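Local coordinates for protein glucose dehydrogenase (Serratia sp. FS14, PDB 7CDY) that belongs to the glucose/sorbosone dehydrogenase family, folds as a beta-propeller and carries a bound calcium ion, at residues Glu184-Asn192 against Pro221-Trp229; Gln115-Gly126 against Ala140-Thr149. One frame throughout, in Å; residues are numbered along the deposited sequence.

Contact 1 (Glu184-Asn192 against Pro221-Trp229). With CA (calcium ion), chain D.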
loop_
_atom_site.group_PDB
_atom_site.type_symbol
_atom_site.label_atom_id
_atom_site.label_comp_id
_atom_site.label_asym_id
_atom_site.label_seq_id
_atom_site.Cartn_x
_atom_site.Cartn_y
_atom_site.Cartn_z
ATOM N N GLU A 184 10.897 -11.550 10.589
ATOM C CA GLU A 184 9.653 -11.109 9.958
ATOM C C GLU A 184 9.805 -10.823 8.465
ATOM O O GLU A 184 8.794 -10.745 7.759
ATOM C CB GLU A 184 9.177 -9.822 10.639
ATOM C CG GLU A 184 8.861 -9.952 12.122
ATOM C CD GLU A 184 10.049 -9.696 13.045
ATOM O OE1 GLU A 184 9.806 -9.636 14.273
ATOM O OE2 GLU A 184 11.207 -9.563 12.566
ATOM N N VAL A 185 11.031 -10.693 7.959
ATOM C CA VAL A 185 11.259 -10.114 6.636
ATOM C C VAL A 185 10.992 -11.134 5.542
ATOM O O VAL A 185 11.445 -12.288 5.606
ATOM C CB VAL A 185 12.698 -9.581 6.538
ATOM C CG1 VAL A 185 13.062 -9.239 5.083
ATOM C CG2 VAL A 185 12.877 -8.384 7.441
ATOM N N TRP A 186 10.298 -10.695 4.494
ATOM C CA TRP A 186 10.143 -11.434 3.252
ATOM C C TRP A 186 11.182 -11.007 2.226
ATOM O O TRP A 186 11.910 -11.846 1.692
ATOM C CB TRP A 186 8.724 -11.224 2.696
ATOM C CG TRP A 186 8.423 -11.945 1.412
ATOM C CD1 TRP A 186 8.439 -11.417 0.145
ATOM C CD2 TRP A 186 8.045 -13.315 1.269
ATOM N NE1 TRP A 186 8.102 -12.378 -0.770
ATOM C CE2 TRP A 186 7.846 -13.552 -0.107
ATOM C CE3 TRP A 186 7.860 -14.367 2.171
ATOM C CZ2 TRP A 186 7.465 -14.802 -0.599
ATOM C CZ3 TRP A 186 7.478 -15.609 1.679
ATOM C CH2 TRP A 186 7.283 -15.812 0.308
ATOM N N SER A 187 11.267 -9.705 1.934
ATOM C CA SER A 187 12.246 -9.162 0.998
ATOM C C SER A 187 12.737 -7.818 1.515
ATOM O O SER A 187 12.119 -7.198 2.385
ATOM C CB SER A 187 11.670 -9.026 -0.414
ATOM O OG SER A 187 10.489 -8.228 -0.406
ATOM N N TYR A 188 13.861 -7.363 0.963
ATOM C CA TYR A 188 14.508 -6.159 1.466
ATOM C C TYR A 188 14.972 -5.292 0.302
ATOM O O TYR A 188 14.778 -5.633 -0.865
ATOM C CB TYR A 188 15.603 -6.498 2.485
ATOM C CG TYR A 188 16.874 -7.135 1.971
ATOM C CD1 TYR A 188 16.884 -8.423 1.447
ATOM C CD2 TYR A 188 18.077 -6.461 2.073
ATOM C CE1 TYR A 188 18.070 -9.004 1.007
ATOM C CE2 TYR A 188 19.265 -7.037 1.648
ATOM C CZ TYR A 188 19.244 -8.301 1.124
ATOM O OH TYR A 188 20.430 -8.869 0.690
ATOM N N GLY A 189 15.571 -4.146 0.624
ATOM C CA GLY A 189 15.990 -3.222 -0.417
ATOM C C GLY A 189 14.864 -2.489 -1.111
ATOM O O GLY A 189 14.957 -2.218 -2.317
ATOM N N HIS A 190 13.810 -2.142 -0.374
ATOM C CA HIS A 190 12.695 -1.355 -0.878
ATOM C C HIS A 190 12.801 0.078 -0.365
ATOM O O HIS A 190 13.367 0.332 0.703
ATOM C CB HIS A 190 11.371 -1.985 -0.423
ATOM C CG HIS A 190 11.190 -3.395 -0.894
ATOM N ND1 HIS A 190 10.960 -3.710 -2.217
ATOM C CD2 HIS A 190 11.242 -4.578 -0.231
ATOM C CE1 HIS A 190 10.855 -5.023 -2.347
ATOM N NE2 HIS A 190 11.024 -5.571 -1.157
ATOM N N ARG A 191 12.272 1.023 -1.153
ATOM C CA ARG A 191 12.336 2.434 -0.775
ATOM C C ARG A 191 11.083 2.904 -0.031
ATOM O O ARG A 191 11.106 3.028 1.198
ATOM C CB ARG A 191 12.638 3.322 -1.984
ATOM C CG ARG A 191 12.873 4.771 -1.616
ATOM C CD ARG A 191 13.239 5.586 -2.855
ATOM N NE ARG A 191 13.330 7.009 -2.548
ATOM C CZ ARG A 191 12.278 7.811 -2.458
ATOM N NH1 ARG A 191 11.066 7.336 -2.708
ATOM N NH2 ARG A 191 12.443 9.085 -2.147
ATOM N N ASN A 192 9.994 3.205 -0.742
ATOM C CA ASN A 192 8.733 3.573 -0.102
ATOM C C ASN A 192 7.580 2.944 -0.860
ATOM O O ASN A 192 7.054 3.525 -1.821
ATOM C CB ASN A 192 8.533 5.082 0.001
ATOM C CG ASN A 192 7.380 5.413 0.905
ATOM O OD1 ASN A 192 7.113 4.677 1.854
ATOM N ND2 ASN A 192 6.683 6.507 0.622
ATOM N N PRO A 221 8.119 -9.465 -5.513
ATOM C CA PRO A 221 9.164 -9.734 -4.508
ATOM C C PRO A 221 9.249 -11.204 -4.124
ATOM O O PRO A 221 8.269 -11.807 -3.680
ATOM C CB PRO A 221 8.736 -8.884 -3.310
ATOM C CG PRO A 221 7.262 -8.641 -3.540
ATOM C CD PRO A 221 7.045 -8.597 -5.005
ATOM N N LEU A 222 10.437 -11.757 -4.259
ATOM C CA LEU A 222 10.732 -13.141 -3.923
ATOM C C LEU A 222 11.393 -13.240 -2.548
ATOM O O LEU A 222 12.104 -12.328 -2.120
ATOM C CB LEU A 222 11.663 -13.731 -4.987
ATOM C CG LEU A 222 11.106 -13.710 -6.410
ATOM C CD1 LEU A 222 12.140 -14.237 -7.397
ATOM C CD2 LEU A 222 9.821 -14.522 -6.493
ATOM N N PRO A 223 11.174 -14.344 -1.825
ATOM C CA PRO A 223 11.639 -14.423 -0.431
ATOM C C PRO A 223 13.157 -14.429 -0.329
ATOM O O PRO A 223 13.842 -15.187 -1.025
ATOM C CB PRO A 223 11.031 -15.740 0.077
ATOM C CG PRO A 223 10.765 -16.548 -1.165
ATOM C CD PRO A 223 10.415 -15.540 -2.232
ATOM N N GLY A 224 13.674 -13.562 0.521
ATOM C CA GLY A 224 15.111 -13.425 0.776
ATOM C C GLY A 224 15.827 -12.566 -0.262
ATOM O O GLY A 224 16.962 -12.390 -0.114
ATOM N N LYS A 225 15.118 -12.050 -1.247
ATOM C CA LYS A 225 15.750 -11.255 -2.328
ATOM C C LYS A 225 15.863 -9.763 -1.970
ATOM O O LYS A 225 15.082 -9.226 -1.223
ATOM C CB LYS A 225 14.971 -11.434 -3.629
ATOM C CG LYS A 225 15.440 -12.551 -4.537
ATOM C CD LYS A 225 15.493 -13.854 -3.933
ATOM C CE LYS A 225 15.852 -14.861 -5.021
ATOM N NZ LYS A 225 16.484 -16.062 -4.454
ATOM N N ASN A 226 16.868 -9.172 -2.560
ATOM C CA ASN A 226 17.264 -7.758 -2.399
ATOM C C ASN A 226 16.773 -6.972 -3.616
ATOM O O ASN A 226 17.260 -7.228 -4.667
ATOM C CB ASN A 226 18.787 -7.723 -2.288
ATOM C CG ASN A 226 19.317 -6.377 -1.871
ATOM O OD1 ASN A 226 18.649 -5.386 -2.001
ATOM N ND2 ASN A 226 20.547 -6.344 -1.421
ATOM N N TYR A 227 15.935 -5.958 -3.414
ATOM C CA TYR A 227 15.344 -5.098 -4.481
ATOM C C TYR A 227 16.226 -3.863 -4.775
ATOM O O TYR A 227 15.917 -3.013 -5.561
ATOM C CB TYR A 227 13.814 -4.993 -4.343
ATOM C CG TYR A 227 13.251 -6.350 -4.659
ATOM C CD1 TYR A 227 13.234 -7.354 -3.712
ATOM C CD2 TYR A 227 12.948 -6.683 -5.955
ATOM C CE1 TYR A 227 12.896 -8.648 -4.046
ATOM C CE2 TYR A 227 12.591 -7.967 -6.297
ATOM C CZ TYR A 227 12.591 -8.956 -5.346
ATOM O OH TYR A 227 12.312 -10.216 -5.729
ATOM N N GLY A 228 17.347 -3.835 -4.069
ATOM C CA GLY A 228 18.506 -2.965 -4.356
ATOM C C GLY A 228 18.571 -1.578 -3.762
ATOM O O GLY A 228 19.644 -1.020 -3.776
ATOM N N TRP A 229 17.473 -1.048 -3.260
ATOM C CA TRP A 229 17.547 0.353 -2.770
ATOM C C TRP A 229 18.474 0.419 -1.563
ATOM O O TRP A 229 18.321 -0.394 -0.684
ATOM C CB TRP A 229 16.161 0.872 -2.398
ATOM C CG TRP A 229 16.160 2.258 -1.811
ATOM C CD1 TRP A 229 16.004 2.582 -0.497
ATOM C CD2 TRP A 229 16.438 3.489 -2.494
ATOM N NE1 TRP A 229 16.100 3.932 -0.319
ATOM C CE2 TRP A 229 16.340 4.518 -1.531
ATOM C CE3 TRP A 229 16.654 3.841 -3.827
ATOM C CZ2 TRP A 229 16.515 5.863 -1.849
ATOM C CZ3 TRP A 229 16.822 5.166 -4.154
ATOM C CH2 TRP A 229 16.744 6.155 -3.168
HETATM CA CA CA D . 14.656 -1.559 -6.838
HETATM O O HOH W 1 13.607 -1.483 -4.663
HETATM O O HOH W 2 15.803 0.398 -6.037
HETATM O O HOH W 3 16.509 -1.678 -8.305
HETATM O O HOH W 4 13.871 -3.625 -7.918
#
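Pro223 covers one face of the Trp186 indole. Its CB stands 3.6 Å from the centroid of the Trp186 six-membered ring, almost straight over it, in a CH-pi contact. At the indole edge, in the ring plane, NE1 of Trp186 donates to Pro221 O at 3.0 Å. The bond is straight at the hydrogen, yet the indole N-H arrives above the plane of the Pro221 carbonyl. Trp186 has CG anti to its backbone N (chi1 -180°), which carries the indole alongside Pro223. Over one face of the Tyr188 ring lies Asn226, its amide turned 32° from the ring; Gly224 O sits at the ring edge. The amide itself is held by an Asx turn, Gly228 N to Asn226 OD1, and by Gln151 at ND2. Arg191 lies over one face of Trp229. CD of Arg191 is 3.4 Å from the centroid of the Trp229 six-membered ring, and the extended chain brings the guanidinium edge to CZ2. The guanidinium and indole planes are nearly perpendicular, and NH1 of Arg191 bonds His210 O of strand 205-210. The His190 and Tyr227 rings are nearly parallel but barely overlap.

In this beta-propeller, 185-187 is the outermost strand of one four-stranded sheet, while 221-229 is a loop of the next sheet. A type II turn from Leu222 to Lys225 brings Gly224 N to Trp186 O at 2.7 Å. Tyr188 and Asn226 form a single beta bridge: Tyr188 N donates to Lys225 O, and Tyr227 N to Tyr188 O. Gly189 O accepts from Trp229 N at 2.9 Å and from a calcium-bound water. Tyr227 O binds the calcium directly at 2.3 Å, with Glu217 and four waters among the other ligands.

Contact 2 (Gln115-Gly126 against Ala140-Thr149)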
loop_
_atom_site.group_PDB
_atom_site.type_symbol
_atom_site.label_atom_id
_atom_site.label_comp_id
_atom_site.label_asym_id
_atom_site.label_seq_id
_atom_site.Cartn_x
_atom_site.Cartn_y
_atom_site.Cartn_z
ATOM N N GLN A 115 7.236 -1.660 13.188
ATOM C CA GLN A 115 8.527 -1.391 12.592
ATOM C C GLN A 115 9.492 -0.926 13.676
ATOM O O GLN A 115 9.179 -0.021 14.461
ATOM C CB GLN A 115 8.335 -0.284 11.563
ATOM C CG GLN A 115 9.590 0.104 10.823
ATOM C CD GLN A 115 9.320 1.096 9.707
ATOM O OE1 GLN A 115 8.632 2.108 9.895
ATOM N NE2 GLN A 115 9.853 0.804 8.534
ATOM N N GLN A 116 10.675 -1.539 13.717
ATOM C CA GLN A 116 11.721 -1.144 14.636
ATOM C C GLN A 116 13.048 -1.175 13.892
ATOM O O GLN A 116 13.261 -2.049 13.039
ATOM C CB GLN A 116 11.810 -2.099 15.829
ATOM C CG GLN A 116 10.594 -2.078 16.729
ATOM C CD GLN A 116 10.448 -0.785 17.513
ATOM O OE1 GLN A 116 11.248 0.140 17.387
ATOM N NE2 GLN A 116 9.412 -0.719 18.338
ATOM N N PRO A 117 13.952 -0.233 14.178
ATOM C CA PRO A 117 13.732 0.918 15.056
ATOM C C PRO A 117 12.763 1.911 14.418
ATOM O O PRO A 117 12.403 1.770 13.250
ATOM C CB PRO A 117 15.133 1.538 15.167
ATOM C CG PRO A 117 15.817 1.137 13.889
ATOM C CD PRO A 117 15.306 -0.244 13.600
ATOM N N LYS A 118 12.307 2.885 15.192
ATOM C CA LYS A 118 11.510 3.979 14.653
ATOM C C LYS A 118 12.460 5.089 14.219
ATOM O O LYS A 118 13.179 5.651 15.053
ATOM C CB LYS A 118 10.532 4.492 15.712
ATOM C CG LYS A 118 9.420 3.525 16.093
ATOM C CD LYS A 118 8.604 4.089 17.256
ATOM C CE LYS A 118 7.467 3.167 17.673
ATOM N NZ LYS A 118 6.360 3.203 16.673
ATOM N N LEU A 119 12.479 5.404 12.914
ATOM C CA LEU A 119 13.426 6.380 12.395
ATOM C C LEU A 119 12.794 7.520 11.611
ATOM O O LEU A 119 13.526 8.398 11.140
ATOM C CB LEU A 119 14.472 5.700 11.498
ATOM C CG LEU A 119 15.338 4.631 12.172
ATOM C CD1 LEU A 119 16.238 3.945 11.153
ATOM C CD2 LEU A 119 16.179 5.223 13.296
ATOM N N SER A 120 11.477 7.535 11.437
ATOM C CA SER A 120 10.847 8.538 10.596
ATOM C C SER A 120 10.550 9.822 11.360
ATOM O O SER A 120 10.204 9.799 12.544
ATOM C CB SER A 120 9.529 8.005 10.027
ATOM O OG SER A 120 8.947 8.938 9.140
ATOM N N VAL A 121 10.654 10.947 10.651
ATOM C CA VAL A 121 10.128 12.227 11.109
ATOM C C VAL A 121 9.006 12.716 10.202
ATOM O O VAL A 121 8.696 13.913 10.171
ATOM C CB VAL A 121 11.226 13.289 11.310
ATOM C CG1 VAL A 121 12.241 12.804 12.335
ATOM C CG2 VAL A 121 11.901 13.613 9.989
ATOM N N GLY A 122 8.388 11.806 9.456
ATOM C CA GLY A 122 7.257 12.160 8.625
ATOM C C GLY A 122 7.204 11.484 7.268
ATOM O O GLY A 122 6.160 11.504 6.613
ATOM N N ASN A 123 8.305 10.878 6.833
ATOM C CA ASN A 123 8.372 10.304 5.496
ATOM C C ASN A 123 8.616 8.794 5.505
ATOM O O ASN A 123 9.210 8.240 6.437
ATOM C CB ASN A 123 9.452 11.002 4.645
ATOM C CG ASN A 123 9.069 12.425 4.282
ATOM O OD1 ASN A 123 8.146 12.651 3.496
ATOM N ND2 ASN A 123 9.765 13.392 4.866
ATOM N N HIS A 124 8.124 8.137 4.453
ATOM C CA HIS A 124 8.495 6.764 4.071
ATOM C C HIS A 124 8.088 5.726 5.119
ATOM O O HIS A 124 8.904 4.949 5.631
ATOM C CB HIS A 124 9.974 6.642 3.706
ATOM C CG HIS A 124 10.362 7.429 2.494
ATOM N ND1 HIS A 124 11.610 7.323 1.923
ATOM C CD2 HIS A 124 9.672 8.312 1.731
ATOM C CE1 HIS A 124 11.686 8.121 0.870
ATOM N NE2 HIS A 124 10.521 8.731 0.731
ATOM N N PHE A 125 6.789 5.710 5.421
ATOM C CA PHE A 125 6.214 4.667 6.252
ATOM C C PHE A 125 5.847 3.426 5.454
ATOM O O PHE A 125 5.696 2.349 6.039
ATOM C CB PHE A 125 4.972 5.216 6.965
ATOM C CG PHE A 125 5.288 6.288 7.978
ATOM C CD1 PHE A 125 5.797 5.934 9.221
ATOM C CD2 PHE A 125 5.119 7.643 7.689
ATOM C CE1 PHE A 125 6.112 6.893 10.164
ATOM C CE2 PHE A 125 5.449 8.616 8.634
ATOM C CZ PHE A 125 5.931 8.238 9.871
ATOM N N GLY A 126 5.692 3.545 4.139
ATOM C CA GLY A 126 5.037 2.469 3.406
ATOM C C GLY A 126 3.605 2.358 3.890
ATOM O O GLY A 126 2.860 3.348 3.933
ATOM N N ALA A 140 4.051 -3.864 3.745
ATOM C CA ALA A 140 5.082 -3.150 2.992
ATOM C C ALA A 140 5.562 -1.959 3.813
ATOM O O ALA A 140 4.759 -1.101 4.196
ATOM C CB ALA A 140 4.525 -2.697 1.642
ATOM N N LEU A 141 6.865 -1.890 4.069
ATOM C CA LEU A 141 7.450 -0.865 4.926
ATOM C C LEU A 141 8.463 -0.017 4.173
ATOM O O LEU A 141 9.370 -0.550 3.522
ATOM C CB LEU A 141 8.137 -1.505 6.130
ATOM C CG LEU A 141 7.238 -2.349 7.031
ATOM C CD1 LEU A 141 8.065 -3.100 8.060
ATOM C CD2 LEU A 141 6.212 -1.464 7.728
ATOM N N GLY A 142 8.323 1.312 4.281
ATOM C CA GLY A 142 9.343 2.207 3.780
ATOM C C GLY A 142 10.556 2.240 4.696
ATOM O O GLY A 142 10.576 1.680 5.791
ATOM N N GLU A 143 11.603 2.911 4.219
ATOM C CA GLU A 143 12.861 3.002 5.016
ATOM C C GLU A 143 12.941 4.299 5.844
ATOM O O GLU A 143 14.024 4.613 6.267
ATOM C CB GLU A 143 14.144 2.754 4.195
ATOM C CG GLU A 143 14.192 3.321 2.782
ATOM C CD GLU A 143 14.070 4.829 2.596
ATOM O OE1 GLU A 143 13.149 5.400 3.141
ATOM O OE2 GLU A 143 14.858 5.378 1.844
ATOM N N ASN A 144 11.802 4.979 6.069
ATOM C CA ASN A 144 11.728 6.112 6.991
ATOM C C ASN A 144 12.598 7.290 6.551
ATOM O O ASN A 144 12.874 8.193 7.366
ATOM C CB ASN A 144 12.103 5.723 8.436
ATOM C CG ASN A 144 11.108 4.770 9.131
ATOM O OD1 ASN A 144 11.397 4.330 10.245
ATOM N ND2 ASN A 144 9.978 4.443 8.510
ATOM N N ASN A 145 13.050 7.291 5.295
ATOM C CA ASN A 145 13.949 8.297 4.732
ATOM C C ASN A 145 15.377 8.180 5.250
ATOM O O ASN A 145 16.132 9.152 5.202
ATOM C CB ASN A 145 13.420 9.741 4.831
ATOM C CG ASN A 145 13.947 10.630 3.727
ATOM O OD1 ASN A 145 14.367 10.153 2.666
ATOM N ND2 ASN A 145 13.948 11.930 3.977
ATOM N N GLN A 146 15.767 7.007 5.735
ATOM C CA GLN A 146 17.160 6.699 6.068
ATOM C C GLN A 146 17.617 5.650 5.053
ATOM O O GLN A 146 17.496 4.447 5.279
ATOM C CB GLN A 146 17.274 6.213 7.506
ATOM C CG GLN A 146 16.845 7.274 8.519
ATOM C CD GLN A 146 17.771 8.481 8.511
ATOM O OE1 GLN A 146 18.978 8.349 8.301
ATOM N NE2 GLN A 146 17.211 9.662 8.741
ATOM N N ARG A 147 18.144 6.120 3.923
ATOM C CA ARG A 147 18.316 5.260 2.749
ATOM C C ARG A 147 19.069 3.958 3.014
ATOM O O ARG A 147 18.581 2.896 2.591
ATOM C CB ARG A 147 18.930 6.050 1.579
ATOM C CG ARG A 147 18.107 7.244 1.077
ATOM C CD ARG A 147 18.767 7.917 -0.143
ATOM N NE ARG A 147 20.135 8.310 0.175
ATOM C CZ ARG A 147 20.467 9.500 0.664
ATOM N NH1 ARG A 147 21.728 9.754 0.979
ATOM N NH2 ARG A 147 19.543 10.438 0.834
ATOM N N PRO A 148 20.237 3.955 3.672
ATOM C CA PRO A 148 20.991 2.696 3.800
ATOM C C PRO A 148 20.294 1.637 4.628
ATOM O O PRO A 148 20.638 0.454 4.496
ATOM C CB PRO A 148 22.307 3.127 4.470
ATOM C CG PRO A 148 22.375 4.599 4.312
ATOM C CD PRO A 148 20.965 5.092 4.259
ATOM N N THR A 149 19.325 2.011 5.468
ATOM C CA THR A 149 18.716 1.020 6.349
ATOM C C THR A 149 17.909 -0.028 5.584
ATOM O O THR A 149 17.679 -1.118 6.118
ATOM C CB THR A 149 17.861 1.683 7.438
ATOM O OG1 THR A 149 16.749 2.368 6.835
ATOM C CG2 THR A 149 18.690 2.657 8.267
HETATM O O HOH W 5 14.583 9.915 8.989
HETATM O O HOH W 6 11.208 10.773 7.780
HETATM O O HOH W 7 12.658 12.688 6.563
#
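His124 O is gripped twice by one residue. Asn144 N reaches it at 2.9 Å and Asn144 ND2 at 3.1 Å, the amide coming from above the carbonyl plane. ND2 also donates to Gln115 OE1 at 3.0 Å, and the two amide planes stand 83° apart. Asn144 OD1 accepts from Leu119 N and, outside the two segments, from Gln157. Both ends of this buried amide are therefore satisfied. Asn144 keeps CG anti to its carbonyl carbon (chi1 -67°), which points the amide between Gln115 and His124 O. Gln115 NE2 reaches on to Gly142 O, nearly in line with the carbonyl bond, though bent at the hydrogen.

His124 ND1 donates to Glu143 OE1 at 2.7 Å, in the imidazole plane, on the syn side of the carboxylate but tilted 32° out of its plane. Asn145 N meets the same oxygen from the other face. One water joins Leu119 O, Asn144 O and Gln146 NE2.

A type I' turn, Glu143 to Gln146, shapes the second loop. The two loops lead into strand 129-131 and out of strand 137-140. Phe125 and Leu141 pack on strand 90-99 of the preceding sheet, and His124 touches Asn192 of strand 192-198.

Both contacts are largely buried, and each has a few exposed residues. Contact 1 sets strand 185-187 and the turn after it against a loop of the next sheet; contact 2 joins two loops. They share the sheet of 129-131, 137-140, 160-163 and 185-187. From it, contact 1 reaches forward to the sheet of 192-198, 205-210, 216-219 and 259-261, while contact 2 packs back on strand 90-99. Contact 1 mixes aromatic faces with backbone bonds and reaches the calcium. Contact 2 relies more on side-chain amides, a His-carboxylate bond and waters. The two touch directly. Trp229 NE1 probably hydrogen-bonds Glu143 OE2 at 2.9 Å, and Asn192 OD1 probably accepts from Gly126 N. Arg191 packs against the His124 ring.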